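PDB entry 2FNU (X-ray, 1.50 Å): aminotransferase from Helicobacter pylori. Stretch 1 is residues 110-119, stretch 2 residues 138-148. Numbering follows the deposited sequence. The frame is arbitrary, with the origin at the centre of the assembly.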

ATOM      1  N   ASP B 110       9.026  25.927 -13.609  1.00 12.95           N
ATOM      2  CA  ASP B 110       9.729  27.188 -13.843  1.00 14.15           C
ATOM      3  C   ASP B 110       9.729  28.044 -12.579  1.00 13.83           C
ATOM      4  O   ASP B 110       8.720  28.659 -12.249  1.00 12.95           O
ATOM      5  CB  ASP B 110       9.061  27.920 -15.012  1.00 14.96           C
ATOM      6  CG  ASP B 110       9.761  29.224 -15.374  1.00 16.53           C
ATOM      7  OD1 ASP B 110       9.270  29.886 -16.326  1.00 18.72           O
ATOM      8  OD2 ASP B 110      10.779  29.570 -14.718  1.00 15.65           O
ATOM      9  N   GLU B 111      10.862  28.083 -11.876  1.00 13.38           N
ATOM     10  CA  GLU B 111      10.933  28.774 -10.589  1.00 12.82           C
ATOM     11  C   GLU B 111      10.663  30.277 -10.726  1.00 13.59           C
ATOM     12  O   GLU B 111      10.284  30.939  -9.729  1.00 15.23           O
ATOM     13  CB  GLU B 111      12.276  28.503  -9.881  1.00 15.14           C
ATOM     14  CG  GLU B 111      13.501  29.151 -10.538  1.00 16.23           C
ATOM     15  CD  GLU B 111      14.035  28.453 -11.790  1.00 19.57           C
ATOM     16  OE1 GLU B 111      13.616  27.314 -12.122  1.00 16.38           O
ATOM     17  OE2 GLU B 111      14.930  29.031 -12.447  1.00 20.03           O
ATOM     18  N   LEU B 112      10.841  30.794 -11.945  1.00 14.81           N
ATOM     19  CA  LEU B 112      10.590  32.238 -12.203  1.00 15.57           C
ATOM     20  C   LEU B 112       9.119  32.552 -12.472  1.00 17.20           C
ATOM     21  O   LEU B 112       8.737  33.731 -12.565  1.00 20.08           O
ATOM     22  CB  LEU B 112      11.443  32.746 -13.374  1.00 16.03           C
ATOM     23  CG  LEU B 112      12.963  32.630 -13.216  1.00 19.02           C
ATOM     24  CD1 LEU B 112      13.659  33.266 -14.408  1.00 26.05           C
ATOM     25  CD2 LEU B 112      13.444  33.244 -11.903  1.00 20.42           C
ATOM     26  N   ALA B 113       8.293  31.514 -12.585  1.00 15.71           N
ATOM     27  CA  ALA B 113       6.881  31.695 -12.911  1.00 15.97           C
ATOM     28  C   ALA B 113       5.943  31.243 -11.791  1.00 16.77           C
ATOM     29  O   ALA B 113       4.760  30.992 -12.032  1.00 18.25           O
ATOM     30  CB  ALA B 113       6.546  30.971 -14.226  1.00 18.89           C
ATOM     31  N   LEU B 114       6.472  31.151 -10.567  1.00 13.95           N
ATOM     32  CA  LEU B 114       5.704  30.677  -9.421  1.00 14.42           C
ATOM     33  C   LEU B 114       5.096  31.802  -8.602  1.00 14.03           C
ATOM     34  O   LEU B 114       3.976  31.680  -8.108  1.00 15.29           O
ATOM     35  CB  LEU B 114       6.571  29.816  -8.482  1.00 15.71           C
ATOM     36  CG  LEU B 114       7.294  28.612  -9.073  1.00 16.15           C
ATOM     37  CD1 LEU B 114       8.187  27.990  -8.007  1.00 15.55           C
ATOM     38  CD2 LEU B 114       6.250  27.612  -9.557  1.00 21.42           C
ATOM     39  N   GLU B 115       5.850  32.883  -8.413  1.00 15.49           N
ATOM     40  CA  GLU B 115       5.397  33.933  -7.499  1.00 13.95           C
ATOM     41  C   GLU B 115       4.066  34.535  -7.945  1.00 15.96           C
ATOM     42  O   GLU B 115       3.211  34.850  -7.112  1.00 17.69           O
ATOM     43  CB  GLU B 115       6.489  35.005  -7.298  1.00 14.97           C
ATOM     44  CG  GLU B 115       6.164  36.005  -6.171  1.00 15.21           C
ATOM     45  CD  GLU B 115       7.410  36.635  -5.561  1.00 18.03           C
ATOM     46  OE1 GLU B 115       8.475  36.621  -6.219  1.00 16.62           O
ATOM     47  OE2 GLU B 115       7.319  37.116  -4.414  1.00 19.80           O
ATOM     48  N   LYS B 116       3.861  34.635  -9.258  1.00 16.40           N
ATOM     49  CA  LYS B 116       2.626  35.224  -9.759  1.00 17.64           C
ATOM     50  C   LYS B 116       1.382  34.414  -9.402  1.00 18.47           C
ATOM     51  O   LYS B 116       0.268  34.919  -9.504  1.00 20.48           O
ATOM     52  CB  LYS B 116       2.701  35.449 -11.271  1.00 17.27           C
ATOM     53  CG  LYS B 116       2.847  34.181 -12.108  1.00 21.41           C
ATOM     54  CD  LYS B 116       2.783  34.567 -13.587  1.00 25.53           C
ATOM     55  CE  LYS B 116       3.040  33.402 -14.497  1.00 38.53           C
ATOM     56  NZ  LYS B 116       3.231  33.893 -15.897  1.00 32.56           N
ATOM     57  N   LEU B 117       1.587  33.161  -8.981  1.00 15.17           N
ATOM     58  CA  LEU B 117       0.477  32.251  -8.695  1.00 16.37           C
ATOM     59  C   LEU B 117       0.081  32.245  -7.230  1.00 16.72           C
ATOM     60  O   LEU B 117      -0.933  31.638  -6.862  1.00 17.37           O
ATOM     61  CB  LEU B 117       0.854  30.821  -9.092  1.00 14.93           C
ATOM     62  CG  LEU B 117       1.221  30.626 -10.560  1.00 17.01           C
ATOM     63  CD1 LEU B 117       1.741  29.204 -10.749  1.00 15.40           C
ATOM     64  CD2 LEU B 117       0.042  30.891 -11.474  1.00 20.47           C
ATOM     65  N   ILE B 118       0.880  32.914  -6.403  1.00 15.55           N
ATOM     66  CA  ILE B 118       0.667  32.906  -4.974  1.00 16.64           C
ATOM     67  C   ILE B 118      -0.420  33.902  -4.585  1.00 15.91           C
ATOM     68  O   ILE B 118      -0.455  35.042  -5.083  1.00 18.64           O
ATOM     69  CB  ILE B 118       1.980  33.204  -4.219  1.00 14.59           C
ATOM     70  CG1 ILE B 118       3.015  32.121  -4.544  1.00 14.57           C
ATOM     71  CG2 ILE B 118       1.738  33.278  -2.709  1.00 18.50           C
ATOM     72  CD1 ILE B 118       4.442  32.362  -3.994  1.00 16.57           C
ATOM     73  N   ASN B 119      -1.321  33.455  -3.724  1.00 16.28           N
ATOM     74  CA  ASN B 119      -2.374  34.316  -3.210  1.00 17.35           C
ATOM     75  C   ASN B 119      -2.685  33.900  -1.776  1.00 17.60           C
ATOM     76  O   ASN B 119      -1.967  33.069  -1.195  1.00 17.00           O
ATOM     77  CB  ASN B 119      -3.617  34.229  -4.110  1.00 18.57           C
ATOM     78  CG  ASN B 119      -4.169  32.812  -4.210  1.00 19.08           C
ATOM     79  OD1 ASN B 119      -4.328  32.132  -3.205  1.00 23.42           O
ATOM     80  ND2 ASN B 119      -4.461  32.369  -5.423  1.00 22.83           N
ATOM     81  N   GLU B 138      17.336  26.443  -4.527  1.00 15.88           N
ATOM     82  CA  GLU B 138      17.530  27.643  -3.704  1.00 16.39           C
ATOM     83  C   GLU B 138      16.438  28.673  -3.979  1.00 14.32           C
ATOM     84  O   GLU B 138      15.873  29.266  -3.055  1.00 17.14           O
ATOM     85  CB  GLU B 138      18.904  28.249  -3.947  1.00 20.13           C
ATOM     86  CG  GLU B 138      19.279  29.315  -2.924  1.00 29.14           C
ATOM     87  CD  GLU B 138      20.756  29.678  -2.966  1.00 45.45           C
ATOM     88  OE1 GLU B 138      21.084  30.830  -2.606  1.00 53.16           O
ATOM     89  OE2 GLU B 138      21.584  28.817  -3.348  1.00 51.75           O
ATOM     90  N   SER B 139      16.125  28.841  -5.260  1.00 15.30           N
ATOM     91  CA  SER B 139      15.054  29.746  -5.657  1.00 15.93           C
ATOM     92  C   SER B 139      13.715  29.396  -4.993  1.00 14.96           C
ATOM     93  O   SER B 139      13.027  30.274  -4.448  1.00 17.42           O
ATOM     94  CB  SER B 139      14.931  29.739  -7.179  1.00 17.76           C
ATOM     95  OG  SER B 139      13.934  30.650  -7.593  1.00 19.10           O
ATOM     96  N   VAL B 140      13.352  28.107  -5.038  1.00 13.26           N
ATOM     97  CA  VAL B 140      12.061  27.667  -4.504  1.00 13.66           C
ATOM     98  C   VAL B 140      12.032  27.769  -2.965  1.00 12.86           C
ATOM     99  O   VAL B 140      11.001  28.149  -2.381  1.00 15.42           O
ATOM    100  CB  VAL B 140      11.723  26.232  -4.979  1.00 14.21           C
ATOM    101  CG1 VAL B 140      10.409  25.753  -4.381  1.00 18.33           C
ATOM    102  CG2 VAL B 140      11.664  26.173  -6.528  1.00 16.61           C
ATOM    103  N   GLN B 141      13.140  27.394  -2.314  1.00 15.02           N
ATOM    104  CA  GLN B 141      13.268  27.529  -0.852  1.00 14.46           C
ATOM    105  C   GLN B 141      13.000  28.974  -0.406  1.00 14.11           C
ATOM    106  O   GLN B 141      12.201  29.227   0.504  1.00 17.16           O
ATOM    107  CB  GLN B 141      14.679  27.156  -0.401  1.00 17.29           C
ATOM    108  CG  GLN B 141      14.997  25.655  -0.352  1.00 17.43           C
ATOM    109  CD  GLN B 141      16.437  25.390   0.057  1.00 19.46           C
ATOM    110  OE1 GLN B 141      17.352  26.182  -0.259  1.00 20.30           O
ATOM    111  NE2 GLN B 141      16.660  24.260   0.749  1.00 19.30           N
ATOM    112  N   LYS B 142      13.663  29.897  -1.093  1.00 16.70           N
ATOM    113  CA  LYS B 142      13.573  31.313  -0.729  1.00 17.75           C
ATOM    114  C   LYS B 142      12.174  31.829  -0.954  1.00 17.83           C
ATOM    115  O   LYS B 142      11.630  32.569  -0.117  1.00 16.70           O
ATOM    116  CB  LYS B 142      14.574  32.142  -1.521  1.00 18.45           C
ATOM    117  CG  LYS B 142      15.991  31.985  -0.994  1.00 21.86           C
ATOM    118  CD  LYS B 142      16.949  32.865  -1.771  1.00 27.40           C
ATOM    119  CE  LYS B 142      18.365  32.735  -1.220  1.00 37.70           C
ATOM    120  NZ  LYS B 142      19.345  33.369  -2.147  1.00 47.44           N
ATOM    121  N   LEU B 143      11.574  31.431  -2.074  1.00 15.32           N
ATOM    122  CA  LEU B 143      10.200  31.852  -2.346  1.00 13.90           C
ATOM    123  C   LEU B 143       9.190  31.346  -1.310  1.00 15.35           C
ATOM    124  O   LEU B 143       8.280  32.069  -0.874  1.00 17.07           O
ATOM    125  CB  LEU B 143       9.794  31.417  -3.745  1.00 12.68           C
ATOM    126  CG  LEU B 143       8.455  31.988  -4.219  1.00 15.52           C
ATOM    127  CD1 LEU B 143       8.488  33.511  -4.354  1.00 15.94           C
ATOM    128  CD2 LEU B 143       8.004  31.377  -5.547  1.00 15.12           C
ATOM    129  N   CYS B 144       9.329  30.079  -0.927  1.00 14.27           N
ATOM    130  CA  CYS B 144       8.426  29.492   0.050  1.00 15.87           C
ATOM    131  C   CYS B 144       8.597  30.149   1.420  1.00 16.98           C
ATOM    132  O   CYS B 144       7.621  30.425   2.103  1.00 17.98           O
ATOM    133  CB  CYS B 144       8.660  27.980   0.133  1.00 16.18           C
ATOM    134  SG  CYS B 144       7.961  27.061  -1.290  1.00 16.96           S
ATOM    135  N   LYS B 145       9.842  30.415   1.808  1.00 17.94           N
ATOM    136  CA  LYS B 145      10.101  31.096   3.082  1.00 17.42           C
ATOM    137  C   LYS B 145       9.464  32.487   3.029  1.00 18.35           C
ATOM    138  O   LYS B 145       8.771  32.898   3.959  1.00 20.82           O
ATOM    139  CB  LYS B 145      11.599  31.186   3.353  1.00 18.11           C
ATOM    140  CG  LYS B 145      11.940  31.772   4.712  1.00 26.47           C
ATOM    141  CD  LYS B 145      13.419  31.656   4.991  1.00 33.25           C
ATOM    142  CE  LYS B 145      13.739  32.155   6.396  1.00 40.35           C
ATOM    143  NZ  LYS B 145      15.181  31.959   6.728  1.00 52.14           N
ATOM    144  N   LYS B 146       9.662  33.190   1.909  1.00 16.64           N
ATOM    145  CA  LYS B 146       9.136  34.555   1.772  1.00 15.75           C
ATOM    146  C   LYS B 146       7.621  34.583   1.987  1.00 19.35           C
ATOM    147  O   LYS B 146       7.101  35.482   2.655  1.00 18.63           O
ATOM    148  CB  LYS B 146       9.503  35.128   0.392  1.00 14.94           C
ATOM    149  CG  LYS B 146       8.891  36.497   0.069  1.00 15.78           C
ATOM    150  CD  LYS B 146       9.250  36.939  -1.354  1.00 15.40           C
ATOM    151  CE  LYS B 146       8.666  38.318  -1.644  1.00 16.66           C
ATOM    152  NZ  LYS B 146       9.009  38.764  -3.018  1.00 16.84           N
ATOM    153  N   HIS B 147       6.912  33.598   1.427  1.00 15.09           N
ATOM    154  CA  HIS B 147       5.446  33.584   1.415  1.00 14.71           C
ATOM    155  C   HIS B 147       4.811  32.637   2.439  1.00 15.03           C
ATOM    156  O   HIS B 147       3.610  32.380   2.396  1.00 17.55           O
ATOM    157  CB  HIS B 147       4.961  33.286  -0.007  1.00 16.35           C
ATOM    158  CG  HIS B 147       5.166  34.431  -0.952  1.00 18.38           C
ATOM    159  ND1 HIS B 147       4.320  35.516  -0.984  1.00 19.91           N
ATOM    160  CD2 HIS B 147       6.132  34.677  -1.870  1.00 18.27           C
ATOM    161  CE1 HIS B 147       4.742  36.372  -1.900  1.00 17.98           C
ATOM    162  NE2 HIS B 147       5.848  35.894  -2.443  1.00 19.09           N
ATOM    163  N   SER B 148       5.627  32.163   3.379  1.00 18.59           N
ATOM    164  CA  SER B 148       5.161  31.280   4.457  1.00 16.83           C
ATOM    165  C   SER B 148       4.457  30.045   3.904  1.00 16.56           C
ATOM    166  O   SER B 148       3.400  29.649   4.394  1.00 19.61           O
ATOM    167  CB  SER B 148       4.241  32.029   5.429  1.00 19.79           C
ATOM    168  OG  SER B 148       4.939  33.119   6.009  1.00 26.36           O
TER
HETATM  169  O   HOH W   1      11.212  31.222  -7.260  1.00 23.18           O
HETATM  170  O   HOH W   2      10.792  36.789  -4.607  1.00 22.78           O

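The strongest polar link centres on one carboxylate oxygen. Glu115 OE2 lies 2.7 Å from Lys146 NZ, forming a salt bridge, and accepts a hydrogen bond from His147 NE2, also at 2.7 Å, with an essentially linear N-H...acceptor angle of 179°. The CA-to-CB bond of Glu115 points sideways, but t rotamers at chi1 and chi2 carry the carboxylate to the helix; Lys146, t at all four chi angles, reaches it fully extended. Water 2 closes the arrangement, donating to Glu115 OE1 (2.8 Å) and accepting from Lys146 NZ (3.1 Å). At the other end, water 1 bridges Glu111 O (2.7 Å) and Ser139 OG (2.8 Å), where the backbones approach most closely: Glu111 CA is 6.3 Å from Val140 CA.

Alongside these polar sites the packing is largely apolar. Leu143 points toward stretch 1 and has the largest covered area, 78 Å²; its CD2 meets Leu114 CB at 3.6 Å and Ile118 CD1 at 4.0 Å. Leu114 CD1 also touches Val140 CG2 (4.2 Å), so branched aliphatic side chains make up this contact, with Leu114, Val140 and Leu143 buried. Ile118 CD1 sits over a face of the His147 ring, 3.9 Å from its centroid and 27° off the normal, a CH-pi contact, while Glu115 OE2 occupies the ring edge. Histidine thus serves both polar and apolar neighbours. The contact buries 430 Å², both sides summed.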